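Local coordinates for Endoglucanase(Endo-1,4-beta-glucanase)protein (PDB 6R2J), which probably hydrolyses internal beta-1,4-glycosidic bonds of cellulose as a family 5 endoglucanase, and binds cellobiose, at residues L13-F23 with V278-W289; Y38-A48 with K82-Q92. All coordinates share one frame; numbering follows the deposited sequence.

Interaction 1. Residues L13-F23 with V278-W289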
loop_
_atom_site.group_PDB
_atom_site.type_symbol
_atom_site.label_atom_id
_atom_site.label_comp_id
_atom_site.label_asym_id
_atom_site.label_seq_id
_atom_site.Cartn_x
_atom_site.Cartn_y
_atom_site.Cartn_z
ATOM N N LEU A 13 12.776 1.647 3.980
ATOM C CA LEU A 13 12.131 0.549 3.281
ATOM C C LEU A 13 10.832 0.134 3.951
ATOM O O LEU A 13 9.856 -0.173 3.258
ATOM C CB LEU A 13 13.056 -0.667 3.248
ATOM C CG LEU A 13 14.306 -0.658 2.371
ATOM C CD1 LEU A 13 15.010 -2.038 2.533
ATOM C CD2 LEU A 13 14.005 -0.395 0.884
ATOM N N HIS A 14 10.796 0.115 5.284
ATOM C CA HIS A 14 9.725 -0.538 6.028
ATOM C C HIS A 14 8.871 0.488 6.742
ATOM O O HIS A 14 9.329 1.175 7.672
ATOM C CB HIS A 14 10.293 -1.576 6.979
ATOM C CG HIS A 14 11.065 -2.636 6.268
ATOM N ND1 HIS A 14 10.539 -3.333 5.205
ATOM C CD2 HIS A 14 12.344 -3.054 6.397
ATOM C CE1 HIS A 14 11.450 -4.163 4.732
ATOM N NE2 HIS A 14 12.546 -4.026 5.450
ATOM N N GLY A 15 7.638 0.598 6.265
ATOM C CA GLY A 15 6.752 1.639 6.692
ATOM C C GLY A 15 5.482 1.046 7.209
ATOM O O GLY A 15 5.472 -0.128 7.608
ATOM N N VAL A 16 4.412 1.856 7.181
ATOM C CA VAL A 16 3.149 1.512 7.810
ATOM C C VAL A 16 2.006 1.999 6.947
ATOM O O VAL A 16 2.055 3.089 6.384
ATOM C CB VAL A 16 3.022 2.141 9.217
ATOM C CG1 VAL A 16 4.006 1.498 10.230
ATOM C CG2 VAL A 16 3.211 3.646 9.153
ATOM N N ASN A 17 0.945 1.212 6.897
ATOM C CA ASN A 17 -0.312 1.730 6.406
ATOM C C ASN A 17 -0.987 2.533 7.519
ATOM O O ASN A 17 -1.032 2.088 8.670
ATOM C CB ASN A 17 -1.218 0.581 6.002
ATOM C CG ASN A 17 -0.770 -0.101 4.740
ATOM O OD1 ASN A 17 -1.130 0.332 3.644
ATOM N ND2 ASN A 17 -0.037 -1.203 4.876
ATOM N N ILE A 18 -1.564 3.690 7.153
ATOM C CA ILE A 18 -2.198 4.603 8.103
ATOM C C ILE A 18 -3.675 4.802 7.775
ATOM O O ILE A 18 -4.020 5.195 6.645
ATOM C CB ILE A 18 -1.447 5.943 8.165
ATOM C CG1 ILE A 18 -0.014 5.707 8.680
ATOM C CG2 ILE A 18 -2.184 6.930 9.074
ATOM C CD1 ILE A 18 0.127 5.345 10.195
ATOM N N SER A 19 -4.542 4.541 8.766
ATOM C CA SER A 19 -5.985 4.654 8.684
ATOM C C SER A 19 -6.378 6.132 8.618
ATOM O O SER A 19 -5.565 7.022 8.934
ATOM C CB SER A 19 -6.633 3.918 9.863
ATOM O OG SER A 19 -6.067 4.388 11.038
ATOM N N GLY A 20 -7.671 6.404 8.292
ATOM C CA GLY A 20 -8.733 5.398 8.123
ATOM C C GLY A 20 -9.720 5.908 7.092
ATOM O O GLY A 20 -10.905 5.761 7.249
ATOM N N ALA A 21 -9.223 6.521 6.008
ATOM C CA ALA A 21 -10.042 7.175 4.979
ATOM C C ALA A 21 -10.767 6.187 4.068
ATOM O O ALA A 21 -11.665 6.604 3.323
ATOM C CB ALA A 21 -9.157 8.112 4.135
ATOM N N GLY A 22 -10.388 4.913 4.106
ATOM C CA GLY A 22 -11.079 3.873 3.399
ATOM C C GLY A 22 -11.972 3.016 4.255
ATOM O O GLY A 22 -12.476 2.002 3.761
ATOM N N PHE A 23 -12.174 3.379 5.511
ATOM C CA PHE A 23 -13.019 2.621 6.415
ATOM C C PHE A 23 -14.479 2.627 5.949
ATOM O O PHE A 23 -14.962 3.593 5.340
ATOM C CB PHE A 23 -12.969 3.302 7.793
ATOM C CG PHE A 23 -11.810 2.887 8.682
ATOM C CD1 PHE A 23 -10.594 2.471 8.147
ATOM C CD2 PHE A 23 -11.961 2.910 10.071
ATOM C CE1 PHE A 23 -9.548 2.082 8.988
ATOM C CE2 PHE A 23 -10.950 2.494 10.913
ATOM C CZ PHE A 23 -9.726 2.086 10.386
ATOM N N VAL A 278 13.773 -4.698 -0.537
ATOM C CA VAL A 278 12.377 -4.597 -0.969
ATOM C C VAL A 278 11.591 -3.926 0.166
ATOM O O VAL A 278 11.644 -4.416 1.306
ATOM C CB VAL A 278 11.774 -5.967 -1.323
ATOM C CG1 VAL A 278 10.278 -5.880 -1.364
ATOM C CG2 VAL A 278 12.361 -6.456 -2.652
ATOM N N PRO A 279 10.946 -2.787 -0.087
ATOM C CA PRO A 279 10.191 -2.113 0.967
ATOM C C PRO A 279 8.856 -2.807 1.227
ATOM O O PRO A 279 8.407 -3.692 0.485
ATOM C CB PRO A 279 10.019 -0.692 0.424
ATOM C CG PRO A 279 10.044 -0.846 -1.101
ATOM C CD PRO A 279 10.955 -2.041 -1.368
ATOM N N SER A 280 8.231 -2.396 2.329
ATOM C CA SER A 280 7.019 -3.028 2.817
ATOM C C SER A 280 6.226 -1.998 3.596
ATOM O O SER A 280 6.765 -0.977 4.018
ATOM C CB SER A 280 7.353 -4.174 3.776
ATOM O OG SER A 280 7.828 -3.687 5.033
ATOM N N ALA A 281 4.948 -2.287 3.821
ATOM C CA ALA A 281 4.113 -1.460 4.682
ATOM C C ALA A 281 3.279 -2.377 5.561
ATOM O O ALA A 281 2.559 -3.248 5.064
ATOM C CB ALA A 281 3.239 -0.496 3.863
ATOM N N TYR A 282 3.442 -2.205 6.870
ATOM C CA TYR A 282 2.685 -2.949 7.854
ATOM C C TYR A 282 1.229 -2.525 7.836
ATOM O O TYR A 282 0.930 -1.342 7.727
ATOM C CB TYR A 282 3.259 -2.663 9.252
ATOM C CG TYR A 282 2.609 -3.532 10.290
ATOM C CD1 TYR A 282 3.098 -4.778 10.536
ATOM C CD2 TYR A 282 1.476 -3.129 10.971
ATOM C CE1 TYR A 282 2.524 -5.585 11.437
ATOM C CE2 TYR A 282 0.871 -3.946 11.842
ATOM C CZ TYR A 282 1.407 -5.186 12.073
ATOM O OH TYR A 282 0.819 -6.061 12.929
ATOM N N TRP A 283 0.322 -3.491 8.024
ATOM C CA TRP A 283 -1.111 -3.237 8.166
ATOM C C TRP A 283 -1.562 -3.521 9.598
ATOM O O TRP A 283 -1.657 -4.696 9.980
ATOM C CB TRP A 283 -1.875 -4.163 7.223
ATOM C CG TRP A 283 -3.363 -3.821 7.252
ATOM C CD1 TRP A 283 -4.335 -4.325 8.099
ATOM C CD2 TRP A 283 -4.023 -2.866 6.415
ATOM N NE1 TRP A 283 -5.546 -3.722 7.831
ATOM C CE2 TRP A 283 -5.380 -2.827 6.806
ATOM C CE3 TRP A 283 -3.594 -2.031 5.381
ATOM C CZ2 TRP A 283 -6.300 -1.987 6.176
ATOM C CZ3 TRP A 283 -4.497 -1.249 4.758
ATOM C CH2 TRP A 283 -5.827 -1.203 5.165
ATOM N N ALA A 284 -1.878 -2.483 10.389
ATOM C CA ALA A 284 -1.887 -1.077 9.989
ATOM C C ALA A 284 -1.766 -0.270 11.255
ATOM O O ALA A 284 -2.061 -0.808 12.313
ATOM C CB ALA A 284 -3.183 -0.723 9.288
ATOM N N GLY A 285 -1.407 1.021 11.143
ATOM C CA GLY A 285 -1.489 1.967 12.254
ATOM C C GLY A 285 -2.487 3.094 12.017
ATOM O O GLY A 285 -3.227 3.074 11.022
ATOM N N GLY A 286 -2.528 4.084 12.904
ATOM C CA GLY A 286 -3.400 5.223 12.695
ATOM C C GLY A 286 -4.631 5.247 13.580
ATOM O O GLY A 286 -4.790 4.393 14.470
ATOM N N PRO A 287 -5.540 6.197 13.335
ATOM C CA PRO A 287 -6.744 6.290 14.170
ATOM C C PRO A 287 -7.847 5.290 13.834
ATOM O O PRO A 287 -7.972 4.786 12.719
ATOM C CB PRO A 287 -7.249 7.710 13.907
ATOM C CG PRO A 287 -6.882 7.937 12.474
ATOM C CD PRO A 287 -5.502 7.283 12.330
ATOM N N GLY A 288 -8.658 5.020 14.862
ATOM C CA GLY A 288 -9.859 4.256 14.702
ATOM C C GLY A 288 -9.741 2.755 14.767
ATOM O O GLY A 288 -10.732 2.083 14.477
ATOM N N TRP A 289 -8.598 2.199 15.164
ATOM C CA TRP A 289 -8.445 0.751 15.183
ATOM C C TRP A 289 -8.817 0.080 16.510
ATOM O O TRP A 289 -8.818 -1.167 16.586
ATOM C CB TRP A 289 -7.002 0.398 14.869
ATOM C CG TRP A 289 -6.605 0.608 13.458
ATOM C CD1 TRP A 289 -5.661 1.473 12.995
ATOM C CD2 TRP A 289 -7.094 -0.103 12.320
ATOM N NE1 TRP A 289 -5.555 1.364 11.633
ATOM C CE2 TRP A 289 -6.422 0.399 11.197
ATOM C CE3 TRP A 289 -8.047 -1.111 12.145
ATOM C CZ2 TRP A 289 -6.661 -0.063 9.924
ATOM C CZ3 TRP A 289 -8.296 -1.562 10.866
ATOM C CH2 TRP A 289 -7.597 -1.045 9.778
HETATM O O HOH W 1 6.867 -2.502 7.335
#
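Asn17 and Trp283 cross at about a right angle where the first and last strands of the TIM barrel, 14-18 and 280-285, run parallel and close the barrel. The Asn17 amide plane stands 56° from the indole, with Asn17 CG 3.5 Å from Trp283 CE3. Asn17 ND2 donates to Tyr282 O at 3.0 Å from well above that carbonyl's plane, although the acceptor lies in the amide's own plane; Tyr282 O thus takes two donors, since Asn17 N reaches it nearly end-on. Arg56 binds Asn17 OD1 and Gly251 O accepts from ND2, so neighbouring strands on both sides fix the amide's rotation. A beta bulge shifts the pairing between Val16 and Ile18, beside the cis peptide joining Trp283 and Ala284. At the strand starts, His14 ND1 and Ser280 OG share a hydrogen bond of 2.7 Å near the imidazole plane, while Asn274 binds NE2. Beyond the strands, Phe23 turns its edge onto the Trp289 indole in a T-shaped pair, the centroids of the Phe23 ring and the six-membered indole ring 4.8 Å apart, the planes at 66°. Trp289 NE1 donates to Gly285 O, which Ser19 N reaches from the opposite face of the carbonyl plane. With chi1 at 53°, Ser19 OG sits between its backbone N and carbonyl carbon and donates to Pro287 O at 2.6 Å.

Interaction 2. Residues Y38-A48 with K82-Q92; sequences YPEKKHFKYYA and KTLDLAAQNGQ
Phe44 projects from helix 41-48 onto helix 82-89, and its ring carries the packing of two neighbouring outer helices of the TIM barrel, whose segment axes approach to 9.1 Å at a crossing angle of -34°. Phe44 CG stands opposite the carbonyl carbon, which lays the ring across Leu86 and Ala87. Leu86 CB lies over one ring face as a CH-pi contact, 4.1 Å from the centroid of the Phe44 ring and 25° off the normal, and Ala87 N lies over that same face. Ala87 CB meets Phe44 CE1, while Thr83 CG2 approaches Phe44 CZ at 3.8 Å. At the ring edge, in its plane, Gln92 OE1 comes within 3.3 Å of Phe44 CD1; the amide is turned steeply from the ring, and its NE2 makes a weak hydrogen bond to Phe44 O. NE2 also binds Ile52 O, a second anchor for the amide. Asn90 is steadied within its own segment: ND2 donates to Leu86 O, which places its amide beside Phe44 CB and Lys45. A Schellman motif with Gly91 at C-prime ends helix 82-89 and turns the chain toward Gln92.

Farther out, at the N-terminal end of helix 41-48, the extended Lys82 chain reaches a salt bridge with Glu40 OE1, met on the syn side but 34° out of the carboxylate plane. Glu40 occupies the N-cap position, and its backbone N donates to His43 ND1 in the imidazole plane. A water accepts from Lys82 NZ and probably donates to Pro39 O. Another bridges Pro39 O and Thr83 OG1, a hydroxyl that also bonds Leu79 O and lies 3.3 Å from Tyr38 CD2, in the plane of the tyrosine ring.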
loop_
_atom_site.group_PDB
_atom_site.type_symbol
_atom_site.label_atom_id
_atom_site.label_comp_id
_atom_site.label_asym_id
_atom_site.label_seq_id
_atom_site.Cartn_x
_atom_site.Cartn_y
_atom_site.Cartn_z
ATOM N N TYR A 38 -9.365 10.531 9.169
ATOM C CA TYR A 38 -8.064 10.993 8.724
ATOM C C TYR A 38 -7.118 11.210 9.912
ATOM O O TYR A 38 -7.536 11.578 11.010
ATOM C CB TYR A 38 -8.249 12.290 7.926
ATOM C CG TYR A 38 -8.489 12.017 6.452
ATOM C CD1 TYR A 38 -9.707 11.570 5.997
ATOM C CD2 TYR A 38 -7.470 12.176 5.522
ATOM C CE1 TYR A 38 -9.915 11.317 4.649
ATOM C CE2 TYR A 38 -7.660 11.914 4.172
ATOM C CZ TYR A 38 -8.879 11.496 3.729
ATOM O OH TYR A 38 -9.050 11.232 2.381
ATOM N N PRO A 39 -5.842 10.912 9.718
ATOM C CA PRO A 39 -4.891 11.030 10.814
ATOM C C PRO A 39 -4.574 12.493 11.110
ATOM O O PRO A 39 -4.863 13.408 10.328
ATOM C CB PRO A 39 -3.663 10.269 10.295
ATOM C CG PRO A 39 -3.755 10.392 8.771
ATOM C CD PRO A 39 -5.228 10.391 8.472
ATOM N N GLU A 40 -3.960 12.687 12.279
ATOM C CA GLU A 40 -3.547 13.978 12.793
ATOM C C GLU A 40 -2.031 14.014 12.928
ATOM O O GLU A 40 -1.346 13.002 12.744
ATOM C CB GLU A 40 -4.189 14.239 14.148
ATOM C CG GLU A 40 -5.692 14.279 14.077
ATOM C CD GLU A 40 -6.209 15.523 13.349
ATOM O OE1 GLU A 40 -5.392 16.406 12.959
ATOM O OE2 GLU A 40 -7.449 15.617 13.195
ATOM N N LYS A 41 -1.509 15.184 13.306
ATOM C CA LYS A 41 -0.063 15.338 13.428
ATOM C C LYS A 41 0.542 14.325 14.397
ATOM O O LYS A 41 1.708 13.926 14.230
ATOM C CB LYS A 41 0.269 16.760 13.860
ATOM C CG LYS A 41 -0.331 17.186 15.201
ATOM C CD LYS A 41 0.288 18.537 15.625
ATOM C CE LYS A 41 -0.249 19.045 16.962
ATOM N NZ LYS A 41 -1.656 19.530 16.814
ATOM N N LYS A 42 -0.220 13.896 15.411
ATOM C CA LYS A 42 0.336 12.974 16.400
ATOM C C LYS A 42 0.761 11.663 15.752
ATOM O O LYS A 42 1.793 11.083 16.114
ATOM C CB LYS A 42 -0.672 12.712 17.509
ATOM C CG LYS A 42 -1.862 11.879 17.048
ATOM C CD LYS A 42 -2.892 11.680 18.157
ATOM C CE LYS A 42 -3.117 10.215 18.485
ATOM N NZ LYS A 42 -4.135 10.062 19.564
ATOM N N HIS A 43 -0.018 11.183 14.782
ATOM C CA HIS A 43 0.307 9.923 14.129
ATOM C C HIS A 43 1.609 10.035 13.346
ATOM O O HIS A 43 2.510 9.202 13.491
ATOM C CB HIS A 43 -0.868 9.481 13.248
ATOM C CG HIS A 43 -2.142 9.324 14.012
ATOM N ND1 HIS A 43 -3.206 10.188 13.878
ATOM C CD2 HIS A 43 -2.507 8.416 14.944
ATOM C CE1 HIS A 43 -4.184 9.796 14.673
ATOM N NE2 HIS A 43 -3.773 8.741 15.353
ATOM N N PHE A 44 1.746 11.068 12.535
ATOM C CA PHE A 44 2.956 11.174 11.732
ATOM C C PHE A 44 4.178 11.382 12.608
ATOM O O PHE A 44 5.251 10.849 12.306
ATOM C CB PHE A 44 2.788 12.303 10.745
ATOM C CG PHE A 44 1.672 12.065 9.767
ATOM C CD1 PHE A 44 1.916 11.409 8.565
ATOM C CD2 PHE A 44 0.350 12.469 10.055
ATOM C CE1 PHE A 44 0.900 11.207 7.668
ATOM C CE2 PHE A 44 -0.686 12.245 9.137
ATOM C CZ PHE A 44 -0.405 11.630 7.950
ATOM N N LYS A 45 4.025 12.150 13.696
ATOM C CA LYS A 45 5.102 12.371 14.655
ATOM C C LYS A 45 5.495 11.073 15.355
ATOM O O LYS A 45 6.688 10.771 15.501
ATOM C CB LYS A 45 4.655 13.411 15.685
ATOM C CG LYS A 45 5.685 13.833 16.761
ATOM C CD LYS A 45 7.079 14.003 16.225
ATOM C CE LYS A 45 7.996 14.660 17.243
ATOM N NZ LYS A 45 7.377 14.900 18.558
ATOM N N TYR A 46 4.512 10.302 15.819
ATOM C CA TYR A 46 4.835 9.031 16.453
ATOM C C TYR A 46 5.670 8.151 15.523
ATOM O O TYR A 46 6.721 7.643 15.915
ATOM C CB TYR A 46 3.572 8.289 16.889
ATOM C CG TYR A 46 3.916 6.920 17.442
ATOM C CD1 TYR A 46 4.496 6.784 18.681
ATOM C CD2 TYR A 46 3.697 5.769 16.694
ATOM C CE1 TYR A 46 4.845 5.523 19.162
ATOM C CE2 TYR A 46 4.021 4.529 17.151
ATOM C CZ TYR A 46 4.601 4.397 18.382
ATOM O OH TYR A 46 4.942 3.143 18.843
ATOM N N TYR A 47 5.213 7.932 14.293
ATOM C CA TYR A 47 5.922 6.973 13.441
ATOM C C TYR A 47 7.269 7.520 13.012
ATOM O O TYR A 47 8.255 6.790 12.980
ATOM C CB TYR A 47 5.042 6.524 12.276
ATOM C CG TYR A 47 3.893 5.688 12.787
ATOM C CD1 TYR A 47 4.072 4.336 13.143
ATOM C CD2 TYR A 47 2.653 6.257 12.982
ATOM C CE1 TYR A 47 3.020 3.572 13.653
ATOM C CE2 TYR A 47 1.594 5.525 13.476
ATOM C CZ TYR A 47 1.759 4.179 13.803
ATOM O OH TYR A 47 0.671 3.475 14.280
ATOM N N ALA A 48 7.350 8.818 12.738
ATOM C CA ALA A 48 8.661 9.434 12.534
ATOM C C ALA A 48 9.568 9.199 13.736
ATOM O O ALA A 48 10.761 8.894 13.586
ATOM C CB ALA A 48 8.505 10.939 12.319
ATOM N N LYS A 82 -3.746 17.654 3.375
ATOM C CA LYS A 82 -3.336 17.738 4.765
ATOM C C LYS A 82 -2.474 16.542 5.130
ATOM O O LYS A 82 -1.424 16.694 5.760
ATOM C CB LYS A 82 -4.591 17.819 5.655
ATOM C CG LYS A 82 -4.322 17.643 7.145
ATOM C CD LYS A 82 -5.559 17.836 8.033
ATOM C CE LYS A 82 -5.196 17.539 9.495
ATOM N NZ LYS A 82 -6.360 17.538 10.445
ATOM N N THR A 83 -2.915 15.337 4.734
ATOM C CA THR A 83 -2.172 14.108 5.019
ATOM C C THR A 83 -0.767 14.197 4.437
ATOM O O THR A 83 0.222 13.897 5.118
ATOM C CB THR A 83 -2.951 12.916 4.446
ATOM O OG1 THR A 83 -4.212 12.824 5.148
ATOM C CG2 THR A 83 -2.153 11.622 4.565
ATOM N N LEU A 84 -0.668 14.601 3.164
ATOM C CA LEU A 84 0.639 14.749 2.535
ATOM C C LEU A 84 1.446 15.845 3.213
ATOM O O LEU A 84 2.665 15.716 3.360
ATOM C CB LEU A 84 0.481 15.075 1.054
ATOM C CG LEU A 84 -0.252 14.124 0.118
ATOM C CD1 LEU A 84 -0.453 14.709 -1.283
ATOM C CD2 LEU A 84 0.531 12.817 0.060
ATOM N N ASP A 85 0.785 16.930 3.631
ATOM C CA ASP A 85 1.496 18.021 4.301
ATOM C C ASP A 85 2.107 17.554 5.609
ATOM O O ASP A 85 3.257 17.876 5.932
ATOM C CB ASP A 85 0.535 19.165 4.606
ATOM C CG ASP A 85 0.179 19.984 3.390
ATOM O OD1 ASP A 85 0.986 20.012 2.420
ATOM O OD2 ASP A 85 -0.925 20.595 3.428
ATOM N N LEU A 86 1.314 16.848 6.422
ATOM C CA LEU A 86 1.774 16.427 7.742
ATOM C C LEU A 86 2.856 15.365 7.621
ATOM O O LEU A 86 3.841 15.387 8.370
ATOM C CB LEU A 86 0.581 15.934 8.579
ATOM C CG LEU A 86 -0.463 17.007 8.940
ATOM C CD1 LEU A 86 -1.645 16.344 9.567
ATOM C CD2 LEU A 86 0.117 18.055 9.860
ATOM N N ALA A 87 2.711 14.451 6.652
ATOM C CA ALA A 87 3.778 13.489 6.379
ATOM C C ALA A 87 5.081 14.207 6.065
ATOM O O ALA A 87 6.120 13.932 6.681
ATOM C CB ALA A 87 3.371 12.529 5.246
ATOM N N ALA A 88 5.039 15.168 5.135
ATOM C CA ALA A 88 6.270 15.787 4.639
ATOM C C ALA A 88 6.945 16.645 5.711
ATOM O O ALA A 88 8.187 16.714 5.785
ATOM C CB ALA A 88 5.964 16.650 3.410
ATOM N N GLN A 89 6.145 17.332 6.528
ATOM C CA GLN A 89 6.729 18.093 7.619
ATOM C C GLN A 89 7.515 17.193 8.558
ATOM O O GLN A 89 8.473 17.654 9.200
ATOM C CB GLN A 89 5.644 18.802 8.419
ATOM C CG GLN A 89 4.991 19.968 7.726
ATOM C CD GLN A 89 3.826 20.542 8.519
ATOM O OE1 GLN A 89 2.921 21.028 7.919
ATOM N NE2 GLN A 89 3.844 20.470 9.849
ATOM N N ASN A 90 7.107 15.930 8.681
ATOM C CA ASN A 90 7.763 14.967 9.541
ATOM C C ASN A 90 8.740 14.090 8.789
ATOM O O ASN A 90 9.034 12.981 9.243
ATOM C CB ASN A 90 6.730 14.102 10.239
ATOM C CG ASN A 90 6.073 14.816 11.400
ATOM O OD1 ASN A 90 6.671 14.978 12.500
ATOM N ND2 ASN A 90 4.823 15.259 11.178
ATOM N N GLY A 91 9.250 14.562 7.653
ATOM C CA GLY A 91 10.262 13.822 6.920
ATOM C C GLY A 91 9.810 12.518 6.328
ATOM O O GLY A 91 10.657 11.664 6.055
ATOM N N GLN A 92 8.505 12.359 6.085
ATOM C CA GLN A 92 7.919 11.150 5.513
ATOM C C GLN A 92 7.409 11.394 4.086
ATOM O O GLN A 92 7.111 12.520 3.677
ATOM C CB GLN A 92 6.757 10.630 6.387
ATOM C CG GLN A 92 7.173 10.105 7.743
ATOM C CD GLN A 92 6.114 10.231 8.822
ATOM O OE1 GLN A 92 5.201 11.056 8.763
ATOM N NE2 GLN A 92 6.246 9.406 9.828
HETATM O O HOH W 2 -4.211 13.884 7.696
HETATM O O HOH W 3 -7.251 14.945 10.171
#

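Interaction 1 belongs to the barrel wall, centred about 8 Å from the middle of the chain, whereas interaction 2 lies in the outer helical layer at about 17 Å. The chemistry follows: the strand pair is mostly buried and held by a ladder of backbone hydrogen bonds, while the helix pair relies on side-chain packing and a salt bridge at its solvent-facing end. They share one part of the fold, because strand 14-18 is followed in the chain by helix 41-49, and their centres are about 12 Å apart. The layers touch directly: Tyr47 OH packs 3.3 Å from Gly285 CA, and Ala21 CB lies equally near Tyr38 CE1. Glu297 links both, accepting Tyr47 OH and Gly286 N.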